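Local coordinates for protein Asp/Glu-specific dipeptidyl-peptidase (Flavobacterium psychrophilum, PDB 5JXF) that removes dipeptides from the N-terminus of oligopeptides as a serine peptidase strictly specific for an acidic residue, Asp or Glu, at the P1 position, at residues A[204-213]-A[240-251]. Residues are numbered along the deposited sequence; the frame is centred on the assembly and turned at random.
Sequences EVFKDVRLVG and MFRVYANKNNHP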
ATOM      1  N   GLU A 204      17.865  40.964  -6.098  1.00 33.35           N
ATOM      2  CA  GLU A 204      17.626  41.719  -4.877  1.00 48.19           C
ATOM      3  C   GLU A 204      17.425  40.736  -3.724  1.00 41.92           C
ATOM      4  O   GLU A 204      16.490  39.937  -3.732  1.00 36.86           O
ATOM      5  CB  GLU A 204      16.405  42.636  -5.015  1.00 37.85           C
ATOM      6  CG  GLU A 204      16.481  43.613  -6.178  1.00 48.06           C
ATOM      7  CD  GLU A 204      15.369  44.664  -6.130  1.00 63.79           C
ATOM      8  OE1 GLU A 204      14.353  44.436  -5.416  1.00 71.79           O
ATOM      9  OE2 GLU A 204      15.517  45.715  -6.808  1.00 58.17           O
ATOM     10  N   VAL A 205      18.303  40.812  -2.730  1.00 41.32           N
ATOM     11  CA  VAL A 205      18.240  39.905  -1.596  1.00 38.97           C
ATOM     12  C   VAL A 205      17.619  40.556  -0.386  1.00 40.45           C
ATOM     13  O   VAL A 205      18.242  41.395   0.263  1.00 43.20           O
ATOM     14  CB  VAL A 205      19.633  39.403  -1.226  1.00 44.19           C
ATOM     15  CG1 VAL A 205      19.536  38.301  -0.156  1.00 38.04           C
ATOM     16  CG2 VAL A 205      20.334  38.893  -2.469  1.00 42.42           C
ATOM     17  N   PHE A 206      16.385  40.197  -0.069  1.00 35.37           N
ATOM     18  CA  PHE A 206      15.784  40.746   1.138  1.00 37.88           C
ATOM     19  C   PHE A 206      16.205  39.904   2.354  1.00 44.02           C
ATOM     20  O   PHE A 206      16.374  38.691   2.242  1.00 46.05           O
ATOM     21  CB  PHE A 206      14.254  40.827   0.980  1.00 34.32           C
ATOM     22  CG  PHE A 206      13.821  41.852  -0.047  1.00 37.53           C
ATOM     23  CD1 PHE A 206      13.910  41.564  -1.408  1.00 32.87           C
ATOM     24  CD2 PHE A 206      13.382  43.119   0.346  1.00 36.17           C
ATOM     25  CE1 PHE A 206      13.539  42.493  -2.344  1.00 36.80           C
ATOM     26  CE2 PHE A 206      13.028  44.065  -0.595  1.00 39.33           C
ATOM     27  CZ  PHE A 206      13.110  43.758  -1.948  1.00 43.47           C
ATOM     28  N   LYS A 207      16.396  40.552   3.502  1.00 46.91           N
ATOM     29  CA  LYS A 207      17.036  39.902   4.643  1.00 44.55           C
ATOM     30  C   LYS A 207      16.216  40.023   5.917  1.00 48.07           C
ATOM     31  O   LYS A 207      16.642  39.599   6.992  1.00 52.46           O
ATOM     32  CB  LYS A 207      18.448  40.484   4.855  1.00 47.27           C
ATOM     33  CG  LYS A 207      19.439  40.064   3.761  1.00 49.04           C
ATOM     34  CD  LYS A 207      20.794  40.790   3.877  1.00 63.14           C
ATOM     35  CE  LYS A 207      21.394  41.136   2.499  1.00 64.38           C
ATOM     36  NZ  LYS A 207      20.727  42.306   1.814  1.00 62.60           N
ATOM     37  N   ASP A 208      15.035  40.611   5.791  1.00 46.31           N
ATOM     38  CA  ASP A 208      14.121  40.725   6.913  1.00 48.91           C
ATOM     39  C   ASP A 208      12.798  40.058   6.524  1.00 45.74           C
ATOM     40  O   ASP A 208      11.855  40.738   6.118  1.00 46.29           O
ATOM     41  CB  ASP A 208      13.921  42.203   7.306  1.00 52.21           C
ATOM     42  CG  ASP A 208      12.969  42.379   8.480  1.00 56.70           C
ATOM     43  OD1 ASP A 208      12.506  41.365   9.054  1.00 50.49           O
ATOM     44  OD2 ASP A 208      12.695  43.541   8.844  1.00 57.20           O
ATOM     45  N   VAL A 209      12.758  38.729   6.654  1.00 51.06           N
ATOM     46  CA  VAL A 209      11.585  37.908   6.324  1.00 47.03           C
ATOM     47  C   VAL A 209      10.999  37.253   7.583  1.00 50.17           C
ATOM     48  O   VAL A 209      11.645  36.430   8.230  1.00 52.07           O
ATOM     49  CB  VAL A 209      11.954  36.834   5.289  1.00 49.74           C
ATOM     50  CG1 VAL A 209      10.759  35.905   4.982  1.00 40.47           C
ATOM     51  CG2 VAL A 209      12.498  37.508   4.019  1.00 50.39           C
ATOM     52  N   ARG A 210       9.775  37.636   7.927  1.00 47.59           N
ATOM     53  CA  ARG A 210       9.164  37.233   9.197  1.00 45.52           C
ATOM     54  C   ARG A 210       8.068  36.181   9.001  1.00 40.24           C
ATOM     55  O   ARG A 210       7.384  36.188   7.988  1.00 42.48           O
ATOM     56  CB  ARG A 210       8.584  38.450   9.914  1.00 47.48           C
ATOM     57  CG  ARG A 210       9.588  39.584  10.054  1.00 48.13           C
ATOM     58  CD  ARG A 210       8.987  40.816  10.689  1.00 49.33           C
ATOM     59  NE  ARG A 210       9.941  41.917  10.574  1.00 62.68           N
ATOM     60  CZ  ARG A 210       9.699  43.171  10.932  1.00 57.01           C
ATOM     61  NH1 ARG A 210       8.530  43.501  11.444  1.00 51.86           N
ATOM     62  NH2 ARG A 210      10.636  44.096  10.774  1.00 69.07           N
ATOM     63  N   LEU A 211       7.935  35.283   9.976  1.00 43.50           N
ATOM     64  CA  LEU A 211       6.916  34.224   9.953  1.00 48.63           C
ATOM     65  C   LEU A 211       5.524  34.778  10.198  1.00 50.12           C
ATOM     66  O   LEU A 211       5.291  35.476  11.194  1.00 52.88           O
ATOM     67  CB  LEU A 211       7.224  33.150  11.000  1.00 47.09           C
ATOM     68  CG  LEU A 211       6.193  32.014  11.160  1.00 48.44           C
ATOM     69  CD1 LEU A 211       5.942  31.267   9.846  1.00 40.39           C
ATOM     70  CD2 LEU A 211       6.622  31.044  12.253  1.00 44.10           C
ATOM     71  N   VAL A 212       4.597  34.453   9.299  1.00 45.60           N
ATOM     72  CA  VAL A 212       3.229  34.976   9.375  1.00 43.75           C
ATOM     73  C   VAL A 212       2.208  33.904   9.768  1.00 49.06           C
ATOM     74  O   VAL A 212       1.333  34.151  10.595  1.00 47.28           O
ATOM     75  CB  VAL A 212       2.804  35.607   8.029  1.00 44.85           C
ATOM     76  CG1 VAL A 212       1.304  35.900   7.990  1.00 40.05           C
ATOM     77  CG2 VAL A 212       3.638  36.878   7.748  1.00 38.91           C
ATOM     78  N   GLY A 213       2.322  32.718   9.178  1.00 48.90           N
ATOM     79  CA  GLY A 213       1.383  31.651   9.464  1.00 54.27           C
ATOM     80  C   GLY A 213       1.899  30.255   9.157  1.00 50.72           C
ATOM     81  O   GLY A 213       2.640  30.042   8.187  1.00 50.62           O
ATOM     82  N   MET A 240       3.386  30.612   5.692  1.00 45.54           N
ATOM     83  CA  MET A 240       3.338  31.966   5.158  1.00 42.72           C
ATOM     84  C   MET A 240       4.335  32.871   5.843  1.00 45.96           C
ATOM     85  O   MET A 240       4.506  32.833   7.058  1.00 45.70           O
ATOM     86  CB  MET A 240       1.939  32.553   5.283  1.00 47.51           C
ATOM     87  CG  MET A 240       0.921  31.860   4.387  1.00 59.98           C
ATOM     88  SD  MET A 240      -0.694  32.647   4.383  1.00 76.89           S
ATOM     89  CE  MET A 240      -1.527  31.746   3.071  1.00 68.20           C
ATOM     90  N   PHE A 241       4.998  33.680   5.031  1.00 42.05           N
ATOM     91  CA  PHE A 241       5.989  34.623   5.524  1.00 45.28           C
ATOM     92  C   PHE A 241       5.662  35.990   4.955  1.00 45.26           C
ATOM     93  O   PHE A 241       4.806  36.090   4.070  1.00 38.99           O
ATOM     94  CB  PHE A 241       7.391  34.171   5.118  1.00 43.44           C
ATOM     95  CG  PHE A 241       7.886  32.967   5.879  1.00 44.19           C
ATOM     96  CD1 PHE A 241       7.468  31.686   5.534  1.00 41.13           C
ATOM     97  CD2 PHE A 241       8.757  33.116   6.952  1.00 40.80           C
ATOM     98  CE1 PHE A 241       7.925  30.592   6.235  1.00 40.51           C
ATOM     99  CE2 PHE A 241       9.221  32.022   7.652  1.00 39.03           C
ATOM    100  CZ  PHE A 241       8.806  30.761   7.293  1.00 41.95           C
ATOM    101  N   ARG A 242       6.310  37.048   5.453  1.00 41.38           N
ATOM    102  CA  ARG A 242       6.111  38.370   4.860  1.00 39.71           C
ATOM    103  C   ARG A 242       7.458  39.058   4.644  1.00 42.63           C
ATOM    104  O   ARG A 242       8.270  39.121   5.556  1.00 39.24           O
ATOM    105  CB  ARG A 242       5.211  39.258   5.719  1.00 42.11           C
ATOM    106  CG  ARG A 242       4.923  40.607   5.045  1.00 43.73           C
ATOM    107  CD  ARG A 242       4.220  41.582   5.951  1.00 48.64           C
ATOM    108  NE  ARG A 242       3.066  40.969   6.599  1.00 51.79           N
ATOM    109  CZ  ARG A 242       1.891  40.795   6.005  1.00 51.75           C
ATOM    110  NH1 ARG A 242       1.724  41.180   4.743  1.00 40.32           N
ATOM    111  NH2 ARG A 242       0.892  40.221   6.668  1.00 60.59           N
ATOM    112  N   VAL A 243       7.695  39.535   3.430  1.00 41.77           N
ATOM    113  CA  VAL A 243       8.968  40.162   3.106  1.00 38.46           C
ATOM    114  C   VAL A 243       8.902  41.622   3.586  1.00 41.22           C
ATOM    115  O   VAL A 243       7.909  42.306   3.375  1.00 40.45           O
ATOM    116  CB  VAL A 243       9.272  40.102   1.598  1.00 42.06           C
ATOM    117  CG1 VAL A 243      10.638  40.773   1.281  1.00 43.49           C
ATOM    118  CG2 VAL A 243       9.244  38.675   1.094  1.00 35.68           C
ATOM    119  N   TYR A 244       9.942  42.081   4.264  1.00 43.07           N
ATOM    120  CA  TYR A 244       9.982  43.461   4.755  1.00 47.85           C
ATOM    121  C   TYR A 244      11.103  44.226   4.070  1.00 47.09           C
ATOM    122  O   TYR A 244      12.114  43.625   3.678  1.00 47.08           O
ATOM    123  CB  TYR A 244      10.174  43.488   6.270  1.00 53.66           C
ATOM    124  CG  TYR A 244       8.895  43.288   7.044  1.00 53.37           C
ATOM    125  CD1 TYR A 244       8.316  42.019   7.173  1.00 46.91           C
ATOM    126  CD2 TYR A 244       8.270  44.365   7.653  1.00 53.86           C
ATOM    127  CE1 TYR A 244       7.146  41.851   7.885  1.00 52.00           C
ATOM    128  CE2 TYR A 244       7.103  44.209   8.355  1.00 55.85           C
ATOM    129  CZ  TYR A 244       6.542  42.954   8.473  1.00 57.06           C
ATOM    130  OH  TYR A 244       5.377  42.832   9.180  1.00 55.77           O
ATOM    131  N   ALA A 245      10.937  45.542   3.935  1.00 48.89           N
ATOM    132  CA  ALA A 245      11.927  46.374   3.243  1.00 42.84           C
ATOM    133  C   ALA A 245      12.104  47.724   3.943  1.00 47.68           C
ATOM    134  O   ALA A 245      11.300  48.064   4.801  1.00 41.42           O
ATOM    135  CB  ALA A 245      11.512  46.573   1.799  1.00 46.28           C
ATOM    136  N   ASN A 246      13.155  48.489   3.607  1.00 47.08           N
ATOM    137  CA  ASN A 246      13.292  49.821   4.224  1.00 47.82           C
ATOM    138  C   ASN A 246      12.385  50.841   3.546  1.00 49.57           C
ATOM    139  O   ASN A 246      11.575  50.485   2.694  1.00 48.49           O
ATOM    140  CB  ASN A 246      14.752  50.330   4.223  1.00 50.79           C
ATOM    141  CG  ASN A 246      15.373  50.402   2.835  1.00 50.63           C
ATOM    142  OD1 ASN A 246      14.678  50.465   1.823  1.00 47.60           O
ATOM    143  ND2 ASN A 246      16.704  50.446   2.793  1.00 53.23           N
ATOM    144  N   LYS A 247      12.521  52.120   3.906  1.00 53.59           N
ATOM    145  CA  LYS A 247      11.566  53.115   3.421  1.00 51.26           C
ATOM    146  C   LYS A 247      11.678  53.379   1.917  1.00 46.89           C
ATOM    147  O   LYS A 247      10.829  54.043   1.334  1.00 60.15           O
ATOM    148  CB  LYS A 247      11.695  54.412   4.231  1.00 54.61           C
ATOM    149  CG  LYS A 247      10.936  54.321   5.570  1.00 64.94           C
ATOM    150  CD  LYS A 247      10.732  55.671   6.245  1.00 69.71           C
ATOM    151  N   ASN A 248      12.699  52.813   1.288  1.00 48.19           N
ATOM    152  CA  ASN A 248      12.852  52.898  -0.158  1.00 45.13           C
ATOM    153  C   ASN A 248      12.434  51.626  -0.877  1.00 43.75           C
ATOM    154  O   ASN A 248      12.827  51.390  -2.019  1.00 42.57           O
ATOM    155  CB  ASN A 248      14.294  53.244  -0.497  1.00 45.22           C
ATOM    156  CG  ASN A 248      14.687  54.607   0.047  1.00 53.66           C
ATOM    157  OD1 ASN A 248      13.880  55.533   0.066  1.00 58.16           O
ATOM    158  ND2 ASN A 248      15.906  54.717   0.530  1.00 53.91           N
ATOM    159  N   ASN A 249      11.624  50.809  -0.202  1.00 46.69           N
ATOM    160  CA  ASN A 249      11.187  49.533  -0.748  1.00 38.13           C
ATOM    161  C   ASN A 249      12.357  48.650  -1.173  1.00 41.87           C
ATOM    162  O   ASN A 249      12.293  47.940  -2.180  1.00 44.91           O
ATOM    163  CB  ASN A 249      10.247  49.754  -1.927  1.00 41.31           C
ATOM    164  CG  ASN A 249       9.289  48.586  -2.131  1.00 43.24           C
ATOM    165  OD1 ASN A 249       8.770  48.034  -1.163  1.00 40.74           O
ATOM    166  ND2 ASN A 249       9.067  48.201  -3.389  1.00 40.60           N
ATOM    167  N   HIS A 250      13.434  48.707  -0.399  1.00 38.83           N
ATOM    168  CA  HIS A 250      14.692  48.056  -0.734  1.00 37.67           C
ATOM    169  C   HIS A 250      15.081  47.088   0.374  1.00 38.72           C
ATOM    170  O   HIS A 250      14.641  47.251   1.512  1.00 45.74           O
ATOM    171  CB  HIS A 250      15.815  49.104  -0.923  1.00 45.90           C
ATOM    172  CG  HIS A 250      15.703  49.891  -2.184  1.00 45.61           C
ATOM    173  ND1 HIS A 250      16.369  51.085  -2.377  1.00 49.58           N
ATOM    174  CD2 HIS A 250      15.005  49.666  -3.320  1.00 46.94           C
ATOM    175  CE1 HIS A 250      16.084  51.557  -3.576  1.00 46.57           C
ATOM    176  NE2 HIS A 250      15.267  50.706  -4.176  1.00 49.55           N
ATOM    177  N   PRO A 251      15.933  46.106   0.055  1.00 41.48           N
ATOM    178  CA  PRO A 251      16.449  45.180   1.067  1.00 45.82           C
ATOM    179  C   PRO A 251      17.058  45.879   2.272  1.00 51.37           C
ATOM    180  O   PRO A 251      17.776  46.868   2.149  1.00 52.83           O
ATOM    181  CB  PRO A 251      17.517  44.399   0.306  1.00 44.69           C
ATOM    182  CG  PRO A 251      17.045  44.393  -1.086  1.00 40.44           C
ATOM    183  CD  PRO A 251      16.408  45.747  -1.295  1.00 43.00           C
TER
HETATM  184  O   HOH W   1      12.526  47.177  -4.592  1.00 55.89           O
HETATM  185  O   HOH W   2      14.737  43.069   3.822  1.00 44.52           O
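R210 and R242 pair through their backbones in an antiparallel sheet of this S46 peptidase, where 208-213 runs beside 240-245. R210 N gives its hydrogen to R242 O, and R242 N returns one to R210 O at 2.9 Å. A classic beta bulge follows. M240 O accepts from both V212 N (2.8 Å) and G213 N (3.0 Å), which reach it from the same face of its carbonyl plane. M240 N closes the pair on G213 O. At the other end water 2 takes the hydrogen of K207 N and donates to Y244 O.

The R210 guanidinium lies flat over the Y244 ring, planes 12° apart and centres 3.7 Å apart, a cation-pi stack. Its chain, extended from CG to NE, carries it there, and CD also rests on the ring. D208 holds the group side-on: R210 NE binds OD1 and NH2 binds OD2 on its syn lone pair. N258 also binds OD2, and Y244 OH bonds to E130. A leucine in place of R210 would probably leave the D208 carboxylate without its cation and the Y244 ring without its charged cover. R242 turns to E130 and E722, with salt bridges to both.

V209, L211, F241 and V243 share the other face, on which L211 CD1 sits over the F241 ring. The F241 side chain is about 10 Å from those of H101 and D237, probable charge-relay residues. Beyond the strand, P251 CG stands over the F206 ring, 3.9 Å from its centroid and 4° off the normal.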